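Local coordinates for putative periplasmic protein (Salmonella enterica, PDB 3OE3) that inhibits c-type lysozyme in the periplasm and so probably shields the bacterium's cell wall from the lysozymes of its host, at residues I5-Y10 and V17-Y22; P42-K47 and E55-N60. One frame throughout, in Å; residues are numbered along the deposited sequence.

Contact 1: residues I5-Y10 and V17-Y22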
ATOM      1  N   ILE C   5      -1.931   8.846   6.305  1.00 20.37           N
ATOM      2  CA  ILE C   5      -2.150   7.497   5.804  1.00 16.12           C
ATOM      3  C   ILE C   5      -3.190   6.799   6.676  1.00 22.79           C
ATOM      4  O   ILE C   5      -3.154   6.888   7.910  1.00 24.31           O
ATOM      5  CB  ILE C   5      -0.846   6.678   5.744  1.00 22.53           C
ATOM      6  CG1 ILE C   5       0.246   7.443   4.996  1.00 31.10           C
ATOM      7  CG2 ILE C   5      -1.080   5.362   5.021  1.00 21.94           C
ATOM      8  CD1 ILE C   5       1.254   6.543   4.313  1.00 41.24           C
ATOM      9  N   SER C   6      -4.151   6.147   6.033  1.00 20.12           N
ATOM     10  CA  SER C   6      -5.193   5.441   6.758  1.00 21.23           C
ATOM     11  C   SER C   6      -5.559   4.173   6.006  1.00 19.84           C
ATOM     12  O   SER C   6      -5.282   4.045   4.819  1.00 19.71           O
ATOM     13  CB  SER C   6      -6.429   6.326   6.956  1.00 21.83           C
ATOM     14  OG  SER C   6      -6.934   6.793   5.720  1.00 29.66           O
ATOM     15  N   LYS C   7      -6.157   3.227   6.714  1.00 21.69           N
ATOM     16  CA  LYS C   7      -6.584   1.984   6.092  1.00 18.58           C
ATOM     17  C   LYS C   7      -8.090   1.858   6.186  1.00 18.19           C
ATOM     18  O   LYS C   7      -8.676   2.045   7.264  1.00 19.72           O
ATOM     19  CB  LYS C   7      -5.941   0.781   6.780  1.00 25.04           C
ATOM     20  CG  LYS C   7      -6.527  -0.554   6.297  1.00 22.53           C
ATOM     21  CD  LYS C   7      -6.055  -1.747   7.120  1.00 31.57           C
ATOM     22  CE  LYS C   7      -4.627  -2.114   6.794  1.00 27.88           C
ATOM     23  NZ  LYS C   7      -4.232  -3.433   7.372  1.00 23.09           N
ATOM     24  N   SER C   8      -8.716   1.546   5.051  1.00 15.03           N
ATOM     25  CA  SER C   8     -10.150   1.302   5.006  1.00 16.17           C
ATOM     26  C   SER C   8     -10.398  -0.141   4.650  1.00 14.03           C
ATOM     27  O   SER C   8      -9.719  -0.705   3.797  1.00 17.53           O
ATOM     28  CB  SER C   8     -10.807   2.182   3.956  1.00 17.61           C
ATOM     29  OG  SER C   8     -10.869   3.530   4.387  1.00 20.53           O
ATOM     30  N   ILE C   9     -11.380  -0.742   5.304  1.00 12.73           N
ATOM     31  CA  ILE C   9     -11.765  -2.103   4.984  1.00 15.64           C
ATOM     32  C   ILE C   9     -13.204  -2.095   4.449  1.00 14.50           C
ATOM     33  O   ILE C   9     -14.095  -1.488   5.054  1.00 16.78           O
ATOM     34  CB  ILE C   9     -11.614  -3.020   6.211  1.00 18.74           C
ATOM     35  CG1 ILE C   9     -10.137  -3.059   6.644  1.00 22.32           C
ATOM     36  CG2 ILE C   9     -12.148  -4.425   5.925  1.00 24.66           C
ATOM     37  CD1 ILE C   9      -9.836  -4.032   7.744  1.00 29.22           C
ATOM     38  N   TYR C  10     -13.420  -2.736   3.293  1.00 14.07           N
ATOM     39  CA  TYR C  10     -14.734  -2.753   2.650  1.00 12.43           C
ATOM     40  C   TYR C  10     -15.263  -4.170   2.620  1.00 13.73           C
ATOM     41  O   TYR C  10     -14.513  -5.110   2.353  1.00 15.71           O
ATOM     42  CB  TYR C  10     -14.633  -2.269   1.195  1.00 14.15           C
ATOM     43  CG  TYR C  10     -14.302  -0.801   0.995  1.00 13.87           C
ATOM     44  CD1 TYR C  10     -12.975  -0.357   1.030  1.00 14.14           C
ATOM     45  CD2 TYR C  10     -15.301   0.130   0.728  1.00 14.61           C
ATOM     46  CE1 TYR C  10     -12.671   0.966   0.839  1.00 14.19           C
ATOM     47  CE2 TYR C  10     -14.986   1.479   0.541  1.00 15.79           C
ATOM     48  CZ  TYR C  10     -13.663   1.879   0.604  1.00 13.25           C
ATOM     49  OH  TYR C  10     -13.330   3.217   0.411  1.00 18.27           O
ATOM     50  N   VAL C  17     -13.624  -9.288   0.829  1.00 15.76           N
ATOM     51  CA  VAL C  17     -13.218  -8.104   1.564  1.00 15.32           C
ATOM     52  C   VAL C  17     -12.170  -7.368   0.739  1.00 17.15           C
ATOM     53  O   VAL C  17     -11.373  -7.991   0.035  1.00 21.81           O
ATOM     54  CB  VAL C  17     -12.621  -8.479   2.922  1.00 21.80           C
ATOM     55  CG1 VAL C  17     -12.092  -7.239   3.637  1.00 24.86           C
ATOM     56  CG2 VAL C  17     -13.662  -9.187   3.777  1.00 29.27           C
HETATM   57  N   MSE C  18     -12.201  -6.048   0.774  1.00 12.86           N
HETATM   58  CA  MSE C  18     -11.134  -5.274   0.118  1.00 17.07           C
HETATM   59  C   MSE C  18     -10.493  -4.324   1.105  1.00 17.93           C
HETATM   60  O   MSE C  18     -11.187  -3.503   1.689  1.00 15.32           O
HETATM   61  CB  MSE C  18     -11.719  -4.456  -1.040  1.00 18.21           C
HETATM   62  CG  MSE C  18     -10.711  -3.610  -1.785  1.00 15.98           C
HETATM   63 SE   MSE C  18     -11.432  -2.738  -3.376  1.00 24.13          SE
HETATM   64  CE  MSE C  18     -12.667  -1.510  -2.489  1.00 17.18           C
ATOM     65  N   GLU C  19      -9.177  -4.434   1.303  1.00 15.07           N
ATOM     66  CA  GLU C  19      -8.417  -3.435   2.042  1.00 14.37           C
ATOM     67  C   GLU C  19      -7.930  -2.353   1.071  1.00 12.41           C
ATOM     68  O   GLU C  19      -7.443  -2.654  -0.015  1.00 13.29           O
ATOM     69  CB  GLU C  19      -7.167  -4.055   2.686  1.00 20.29           C
ATOM     70  CG  GLU C  19      -7.363  -4.703   4.029  1.00 27.10           C
ATOM     71  CD  GLU C  19      -6.037  -5.037   4.692  1.00 29.92           C
ATOM     72  OE1 GLU C  19      -4.973  -4.746   4.097  1.00 24.03           O
ATOM     73  OE2 GLU C  19      -6.064  -5.586   5.810  1.00 32.98           O
ATOM     74  N   VAL C  20      -8.042  -1.098   1.479  1.00 13.43           N
ATOM     75  CA  VAL C  20      -7.423  -0.012   0.736  1.00 14.69           C
ATOM     76  C   VAL C  20      -6.625   0.843   1.710  1.00 13.15           C
ATOM     77  O   VAL C  20      -7.109   1.191   2.783  1.00 16.09           O
ATOM     78  CB  VAL C  20      -8.464   0.867   0.010  1.00 13.74           C
ATOM     79  CG1 VAL C  20      -7.749   1.909  -0.865  1.00 16.84           C
ATOM     80  CG2 VAL C  20      -9.414   0.013  -0.850  1.00 15.86           C
ATOM     81  N   ILE C  21      -5.385   1.145   1.342  1.00  9.79           N
ATOM     82  CA  ILE C  21      -4.601   2.147   2.055  1.00 12.13           C
ATOM     83  C   ILE C  21      -4.772   3.457   1.302  1.00 13.22           C
ATOM     84  O   ILE C  21      -4.487   3.527   0.109  1.00 14.60           O
ATOM     85  CB  ILE C  21      -3.099   1.794   2.106  1.00 14.34           C
ATOM     86  CG1 ILE C  21      -2.860   0.440   2.766  1.00 18.32           C
ATOM     87  CG2 ILE C  21      -2.340   2.873   2.849  1.00 15.57           C
ATOM     88  CD1 ILE C  21      -3.276   0.357   4.202  1.00 19.86           C
ATOM     89  N   TYR C  22      -5.278   4.482   1.984  1.00 12.74           N
ATOM     90  CA  TYR C  22      -5.406   5.785   1.363  1.00 14.89           C
ATOM     91  C   TYR C  22      -4.315   6.709   1.886  1.00 14.53           C
ATOM     92  O   TYR C  22      -4.049   6.746   3.088  1.00 18.73           O
ATOM     93  CB  TYR C  22      -6.774   6.394   1.679  1.00 15.12           C
ATOM     94  CG  TYR C  22      -7.930   5.719   0.956  1.00 15.93           C
ATOM     95  CD1 TYR C  22      -8.097   5.883  -0.411  1.00 15.64           C
ATOM     96  CD2 TYR C  22      -8.862   4.952   1.643  1.00 17.39           C
ATOM     97  CE1 TYR C  22      -9.153   5.296  -1.082  1.00 16.36           C
ATOM     98  CE2 TYR C  22      -9.942   4.355   0.973  1.00 16.07           C
ATOM     99  CZ  TYR C  22     -10.069   4.532  -0.397  1.00 20.48           C
ATOM    100  OH  TYR C  22     -11.127   3.965  -1.103  1.00 16.60           O
TER
HETATM  101  O   HOH W   1      -5.567   8.963   4.553  1.00 26.90           O

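Contact 2: residues P42-K47 and E55-N60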
ATOM      1  N   PRO C  42      -0.012   0.624  -6.466  1.00 13.34           N
ATOM      2  CA  PRO C  42      -0.197   2.046  -6.148  1.00 16.69           C
ATOM      3  C   PRO C  42      -1.052   2.728  -7.209  1.00 13.95           C
ATOM      4  O   PRO C  42      -0.900   2.439  -8.397  1.00 13.44           O
ATOM      5  CB  PRO C  42       1.224   2.616  -6.185  1.00 18.07           C
ATOM      6  CG  PRO C  42       2.149   1.488  -6.419  1.00 18.83           C
ATOM      7  CD  PRO C  42       1.376   0.284  -6.822  1.00 14.34           C
HETATM    8  N   MSE C  43      -1.945   3.607  -6.763  1.00 13.24           N
HETATM    9  CA  MSE C  43      -2.883   4.294  -7.635  1.00 12.26           C
HETATM   10  C   MSE C  43      -2.901   5.789  -7.361  1.00 13.43           C
HETATM   11  O   MSE C  43      -2.627   6.223  -6.242  1.00 15.63           O
HETATM   12  CB  MSE C  43      -4.277   3.720  -7.438  1.00 17.23           C
HETATM   13  CG  MSE C  43      -4.274   2.212  -7.385  1.00 13.86           C
HETATM   14 SE   MSE C  43      -6.076   1.530  -7.070  1.00 24.67          SE
HETATM   15  CE  MSE C  43      -6.717   1.546  -8.883  1.00 15.05           C
ATOM     16  N   ARG C  44      -3.251   6.567  -8.381  1.00 16.83           N
ATOM     17  CA  ARG C  44      -3.319   8.023  -8.265  1.00 15.39           C
ATOM     18  C   ARG C  44      -4.775   8.452  -8.437  1.00 14.31           C
ATOM     19  O   ARG C  44      -5.550   7.795  -9.139  1.00 16.02           O
ATOM     20  CB  ARG C  44      -2.446   8.689  -9.341  1.00 15.69           C
ATOM     21  CG  ARG C  44      -2.941   8.413 -10.759  1.00 22.39           C
ATOM     22  CD  ARG C  44      -2.162   9.183 -11.802  1.00 28.31           C
ATOM     23  NE  ARG C  44      -2.259  10.620 -11.572  1.00 36.65           N
ATOM     24  CZ  ARG C  44      -3.227  11.395 -12.061  1.00 39.02           C
ATOM     25  NH1 ARG C  44      -4.186  10.878 -12.820  1.00 34.78           N
ATOM     26  NH2 ARG C  44      -3.226  12.694 -11.793  1.00 40.66           N
ATOM     27  N   LEU C  45      -5.162   9.548  -7.795  1.00 14.95           N
ATOM     28  CA  LEU C  45      -6.491  10.107  -7.979  1.00 15.46           C
ATOM     29  C   LEU C  45      -6.624  10.715  -9.376  1.00 16.98           C
ATOM     30  O   LEU C  45      -5.752  11.472  -9.823  1.00 19.78           O
ATOM     31  CB  LEU C  45      -6.777  11.173  -6.914  1.00 19.72           C
ATOM     32  CG  LEU C  45      -8.156  11.828  -6.971  1.00 20.40           C
ATOM     33  CD1 LEU C  45      -9.209  10.915  -6.384  1.00 24.43           C
ATOM     34  CD2 LEU C  45      -8.152  13.190  -6.252  1.00 22.34           C
HETATM   35  N   MSE C  46      -7.718  10.381 -10.057  1.00 15.79           N
HETATM   36  CA  MSE C  46      -8.042  10.999 -11.338  1.00 18.65           C
HETATM   37  C   MSE C  46      -8.833  12.276 -11.092  1.00 22.39           C
HETATM   38  O   MSE C  46      -9.952  12.240 -10.586  1.00 26.42           O
HETATM   39  CB  MSE C  46      -8.841  10.039 -12.224  1.00 23.08           C
HETATM   40  CG  MSE C  46      -8.010   8.885 -12.772  1.00 22.59           C
HETATM   41 SE   MSE C  46      -9.069   7.632 -13.851  1.00 34.51          SE
HETATM   42  CE  MSE C  46     -10.198   7.009 -12.488  1.00 14.52           C
ATOM     43  N   LYS C  47      -8.257  13.407 -11.456  1.00 23.36           N
ATOM     44  CA  LYS C  47      -8.984  14.664 -11.297  1.00 36.89           C
ATOM     45  C   LYS C  47     -10.199  14.727 -12.230  1.00 37.13           C
ATOM     46  O   LYS C  47     -10.169  15.353 -13.286  1.00 42.02           O
ATOM     47  CB  LYS C  47      -8.060  15.866 -11.473  1.00 46.78           C
ATOM     48  CG  LYS C  47      -7.388  16.303 -10.174  1.00 49.10           C
ATOM     49  CD  LYS C  47      -6.440  15.244  -9.637  1.00 46.71           C
ATOM     50  CE  LYS C  47      -4.996  15.666  -9.848  1.00 49.38           C
ATOM     51  NZ  LYS C  47      -4.757  17.032  -9.307  1.00 50.48           N
ATOM     52  N   GLU C  55      -6.608   5.415 -10.448  1.00 16.44           N
ATOM     53  CA  GLU C  55      -6.070   4.520 -11.468  1.00 16.22           C
ATOM     54  C   GLU C  55      -4.651   4.104 -11.117  1.00 15.28           C
ATOM     55  O   GLU C  55      -3.909   4.849 -10.487  1.00 14.61           O
ATOM     56  CB  GLU C  55      -6.101   5.177 -12.855  1.00 21.65           C
ATOM     57  CG  GLU C  55      -5.169   6.362 -12.994  1.00 22.57           C
ATOM     58  CD  GLU C  55      -5.080   6.889 -14.428  1.00 33.64           C
ATOM     59  OE1 GLU C  55      -5.556   6.205 -15.361  1.00 33.67           O
ATOM     60  OE2 GLU C  55      -4.519   7.988 -14.613  1.00 41.79           O
ATOM     61  N   ALA C  56      -4.272   2.902 -11.528  1.00 18.25           N
ATOM     62  CA  ALA C  56      -2.919   2.425 -11.271  1.00 16.34           C
ATOM     63  C   ALA C  56      -1.903   3.337 -11.939  1.00 17.30           C
ATOM     64  O   ALA C  56      -2.089   3.765 -13.082  1.00 20.97           O
ATOM     65  CB  ALA C  56      -2.766   0.984 -11.776  1.00 18.90           C
ATOM     66  N   ILE C  57      -0.839   3.641 -11.205  1.00 16.76           N
ATOM     67  CA  ILE C  57       0.246   4.471 -11.716  1.00 17.63           C
ATOM     68  C   ILE C  57       1.050   3.723 -12.774  1.00 22.15           C
ATOM     69  O   ILE C  57       1.532   4.325 -13.736  1.00 29.79           O
ATOM     70  CB  ILE C  57       1.137   4.944 -10.566  1.00 21.15           C
ATOM     71  CG1 ILE C  57       0.301   5.837  -9.650  1.00 20.26           C
ATOM     72  CG2 ILE C  57       2.347   5.701 -11.093  1.00 28.68           C
ATOM     73  CD1 ILE C  57       0.947   6.166  -8.370  1.00 25.13           C
ATOM     74  N   ASP C  58       1.176   2.410 -12.603  1.00 19.13           N
ATOM     75  CA  ASP C  58       1.892   1.573 -13.564  1.00 23.08           C
ATOM     76  C   ASP C  58       0.929   1.231 -14.694  1.00 23.51           C
ATOM     77  O   ASP C  58      -0.026   0.493 -14.497  1.00 23.47           O
ATOM     78  CB  ASP C  58       2.402   0.298 -12.875  1.00 24.46           C
ATOM     79  CG  ASP C  58       3.239  -0.586 -13.793  1.00 31.79           C
ATOM     80  OD1 ASP C  58       3.121  -0.474 -15.030  1.00 30.86           O
ATOM     81  OD2 ASP C  58       4.017  -1.403 -13.261  1.00 33.24           O
ATOM     82  N   LYS C  59       1.184   1.777 -15.879  1.00 28.94           N
ATOM     83  CA  LYS C  59       0.275   1.615 -17.009  1.00 39.96           C
ATOM     84  C   LYS C  59       0.101   0.166 -17.476  1.00 33.63           C
ATOM     85  O   LYS C  59      -0.808  -0.128 -18.248  1.00 35.76           O
ATOM     86  CB  LYS C  59       0.712   2.506 -18.177  1.00 55.25           C
ATOM     87  CG  LYS C  59       0.677   3.995 -17.863  1.00 67.37           C
ATOM     88  CD  LYS C  59       1.056   4.835 -19.076  1.00 79.27           C
ATOM     89  CE  LYS C  59       2.499   4.600 -19.495  1.00 86.87           C
ATOM     90  NZ  LYS C  59       3.464   5.038 -18.448  1.00 90.06           N
ATOM     91  N   ASN C  60       0.970  -0.732 -17.018  1.00 27.15           N
ATOM     92  CA  ASN C  60       0.804  -2.159 -17.286  1.00 28.48           C
ATOM     93  C   ASN C  60      -0.425  -2.738 -16.578  1.00 28.80           C
ATOM     94  O   ASN C  60      -0.926  -3.799 -16.955  1.00 34.93           O
ATOM     95  CB  ASN C  60       2.053  -2.939 -16.868  1.00 32.60           C
ATOM     96  CG  ASN C  60       3.205  -2.767 -17.845  1.00 41.96           C
ATOM     97  OD1 ASN C  60       3.024  -2.846 -19.061  1.00 46.29           O
ATOM     98  ND2 ASN C  60       4.399  -2.533 -17.313  1.00 44.23           N
TER
HETATM   99  O   HOH W   2       0.612   0.916 -10.221  1.00 19.70           O

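Contact 1: residues I5-Y10 and V17-Y22
Residues 5-10 and 17-22 belong to the first beta hairpin (strands 5-12 and 16-24) of an antiparallel beta barrel, and six backbone hydrogen bonds join them in three hydrogen-bonded pairs. Ser6 and Tyr22, Ser8 and Val20, and Tyr10 and Met18 each exchange two bonds; the straightest runs from Ser8 N to Val20 O (2.8 Å, 173° at the hydrogen). The backbone N and O of Ser6, Ser8 and Tyr10 are thus satisfied within the hairpin. A water donates a further bond to Tyr22 O and is also hydrogen-bonded to Ser6 OG.

Lys7 lies opposite Ile21 and Glu19 opposite Ile9, both non-hydrogen-bonded pairs, so the salt bridge is diagonal: Lys7 NZ meets Glu19 OE2 at 3.2 Å from above the carboxylate plane. The lysine bends at chi3 (-75°), and its CB packs on Ile21 CD1. Both charged ends find stronger partners in the second subunit, where Lys7 NZ donates to Met40 O and Glu19 OE1 accepts from Met40 N, so the ion pair is part of the dimer contact.

The face bearing Tyr10, Met18, Val20 and Tyr22 turns to the barrel interior, packing on Leu65 and Ala72. Selenomethionine Met18 runs alongside Tyr10 and lays CE over one ring face, 4.1 Å from the centroid, a CH-pi contact. Val20 CG1 lies over a face of the Tyr22 ring, while Ser8 OG sits at that ring's edge. The two tyrosines reach tip to tip, Tyr22 OH donating to Tyr10 OH at 2.8 Å.

Contact 2: residues P42-K47 and E55-N60
Arg44 and Glu55 are tied by two backbone hydrogen bonds, Arg44 N to Glu55 O at 2.8 Å and Glu55 N to Arg44 O at 2.9 Å, the hydrogen-bonded pair of an antiparallel hairpin. A third, nearly straight bond runs from Ile57 N to a lone pair of Pro42 O (3.1 Å). That carbonyl also accepts from a water, which in turn accepts from Asp58 N, so the chain leaving strand 52-56 remains fastened to its partner. Just beyond, Asp58 OD1 takes the backbone N-H of Asn60 from above the carboxylate plane, an Asx turn.

The side chains of Arg44 and Glu55 lie alongside each other on one face. Both have CG in the crowded position between backbone N and carbonyl carbon (chi1 64° and 67°), which sets their CG atoms 3.8 Å apart. Arg44 then bends at chi3, bringing the edge of its guanidinium to Glu55 OE2; NH1 to OE2 is 3.4 Å, a weak hydrogen bond within a salt bridge, with the two planes turned 60° apart. Met46, a selenomethionine, crosses the glutamate at about a right angle, its CG 3.8 Å from Glu55 CG.

Between Met43 and Ala56 the CA atoms come within 4.1 Å, and selenomethionine Met43 packs on Ile34 and Leu65. Ile57 lays CG1 along the backbone of Met43 and Arg44 and turns CD1 to Pro42 CB; Pro42 and Ile57 also meet Ile5 of the second subunit. Backbone bonds therefore carry the polar grip, and the loosely matched, partly exposed ion pair probably adds only modestly to it.

Overall arrangement
Contact 1 closes before contact 2 opens along the chain, and each joins the two strands of a hairpin: 5-12 with 16-24, then 39-45 with 52-56. Strand 30-36 lies between strands 16-24 and 39-45 in the same closed, eight-stranded antiparallel sheet. The contacts sit on opposite sides of the chain's centre, their own centres about 16 Å apart and their nearest atoms about 6 Å apart, without touching. Leu65 of strand 64-68 meets side chains from both, linking them through the barrel. Both also reach the second subunit, the first hairpin of one chain packing against the 39-45/52-56 hairpin of the other, so the two hairpins together contribute to the dimer interface.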